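Local coordinates for piwi domain-containing protein (Vanderwaltozyma polyspora, PDB 5THE) that probably binds RNA as a budding-yeast Argonaute, the chain here being the C-terminal lobe that carries the Piwi domain, at residues Lys14-Asp19 with Val411-Met416. Numbering follows the deposited sequence.
Sequences KGTKVD and VAVQSM
The hairpin of strands 16-22 and 25-31 meets the three-stranded antiparallel sheet around 410-415 through a small buried patch of side chains, where Val413, at the break in strand 410-415, rests its two methyls against Thr16 and Val18 of strand 16-22. Thr16 and Val18, two residues apart on that strand, both send their side chains toward Val413, while Lys17 between them turns away. Each branch of Val413 has its own partner: CG1 meets the methyl CG2 of Thr16 at 4.0 Å, and CG2 meets CG2 of Val18 at 4.1 Å. The other methyl of Val18, CG1, comes to 4.2 Å from CB of Val413, so both arms of Val18 border the same side chain. In Thr16 the methyl is the branch that lies anti to the backbone N, and OG1 stands beside that N; the side chain therefore offers carbon to the valine, crossing it at about a right angle.

Strand 25-31 of the hairpin pairs in turn with 423-425 of the Piwi domain, an RNase H-type fold; 410-415 is the middle strand of its sheet, between 402-404 and 418-419. Between residues 14-19 and 411-416 the contact is made by side chains alone, the CA atoms of Val18 and Val413 being 7.6 Å apart. Ile31 of the hairpin and Ala403 of the neighbouring strand each touch both Val18 and Val413, extending the buried apolar layer. The backbone of Val18 bonds to Ser29 of the hairpin, that of Val413 to Glu401. Bound nucleic acid comes within about 7 Å of the contact, measured between nearest atoms.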
# COMPACT_ATOMS: atom_id res chain seq x y z
N LYS A 14 -5.19 -19.13 18.65
CA LYS A 14 -4.96 -19.97 17.49
C LYS A 14 -3.48 -20.07 17.14
O LYS A 14 -2.66 -19.25 17.54
CB LYS A 14 -5.74 -19.43 16.29
CG LYS A 14 -7.24 -19.53 16.50
CD LYS A 14 -8.00 -19.01 15.30
CE LYS A 14 -9.50 -19.20 15.49
NZ LYS A 14 -10.26 -18.66 14.32
N GLY A 15 -3.15 -21.11 16.38
CA GLY A 15 -1.83 -21.24 15.78
C GLY A 15 -0.93 -22.22 16.53
O GLY A 15 -1.26 -22.75 17.59
N THR A 16 0.23 -22.45 15.92
CA THR A 16 1.25 -23.31 16.51
C THR A 16 1.93 -22.61 17.68
O THR A 16 2.50 -21.53 17.51
CB THR A 16 2.27 -23.68 15.45
OG1 THR A 16 1.64 -24.48 14.45
CG2 THR A 16 3.44 -24.45 16.08
N LYS A 17 1.91 -23.25 18.85
CA LYS A 17 2.54 -22.68 20.03
C LYS A 17 4.03 -23.01 20.03
O LYS A 17 4.41 -24.17 19.85
CB LYS A 17 1.89 -23.22 21.30
CG LYS A 17 0.38 -23.12 21.36
CD LYS A 17 -0.07 -23.18 22.82
CE LYS A 17 -1.46 -23.77 22.97
NZ LYS A 17 -2.49 -23.02 22.20
N VAL A 18 4.85 -21.98 20.25
CA VAL A 18 6.29 -22.18 20.44
C VAL A 18 6.84 -20.96 21.17
O VAL A 18 6.43 -19.82 20.91
CB VAL A 18 7.02 -22.43 19.10
CG1 VAL A 18 7.03 -21.18 18.23
CG2 VAL A 18 8.45 -22.93 19.35
N ASP A 19 7.75 -21.20 22.10
CA ASP A 19 8.44 -20.10 22.76
C ASP A 19 9.47 -19.49 21.81
O ASP A 19 10.05 -20.17 20.96
CB ASP A 19 9.15 -20.57 24.03
CG ASP A 19 8.20 -20.79 25.19
OD1 ASP A 19 6.99 -20.51 25.05
OD2 ASP A 19 8.68 -21.25 26.25
N VAL A 411 6.89 -29.53 12.87
CA VAL A 411 6.70 -28.65 11.73
C VAL A 411 7.59 -27.42 11.91
O VAL A 411 7.85 -27.00 13.03
CB VAL A 411 5.18 -28.38 11.70
CG1 VAL A 411 4.84 -26.94 11.61
CG2 VAL A 411 4.48 -29.29 10.67
N ALA A 412 8.10 -26.88 10.79
CA ALA A 412 9.01 -25.73 10.87
C ALA A 412 8.36 -24.55 11.57
O ALA A 412 7.24 -24.15 11.24
CB ALA A 412 9.47 -25.30 9.48
N VAL A 413 9.06 -24.00 12.55
CA VAL A 413 8.63 -22.79 13.23
C VAL A 413 9.64 -21.66 13.07
O VAL A 413 9.54 -20.64 13.76
CB VAL A 413 8.34 -23.06 14.73
CG1 VAL A 413 7.17 -24.01 14.85
CG2 VAL A 413 9.60 -23.64 15.45
N GLN A 414 10.61 -21.82 12.19
CA GLN A 414 11.48 -20.70 11.83
C GLN A 414 11.79 -20.78 10.35
O GLN A 414 11.69 -21.84 9.73
CB GLN A 414 12.77 -20.69 12.65
CG GLN A 414 13.56 -21.98 12.59
CD GLN A 414 14.96 -21.82 13.16
OE1 GLN A 414 15.84 -21.28 12.51
NE2 GLN A 414 15.16 -22.27 14.40
N SER A 415 12.19 -19.63 9.78
CA SER A 415 12.52 -19.54 8.36
C SER A 415 13.57 -18.46 8.16
O SER A 415 13.44 -17.35 8.70
CB SER A 415 11.28 -19.21 7.52
OG SER A 415 11.61 -19.22 6.15
N MET A 416 14.59 -18.79 7.37
CA MET A 416 15.66 -17.83 7.07
C MET A 416 16.27 -17.26 8.34
O MET A 416 16.54 -16.06 8.44
CB MET A 416 15.14 -16.72 6.16
CG MET A 416 14.61 -17.25 4.84
SD MET A 416 13.69 -15.98 3.97
CE MET A 416 14.99 -14.99 3.31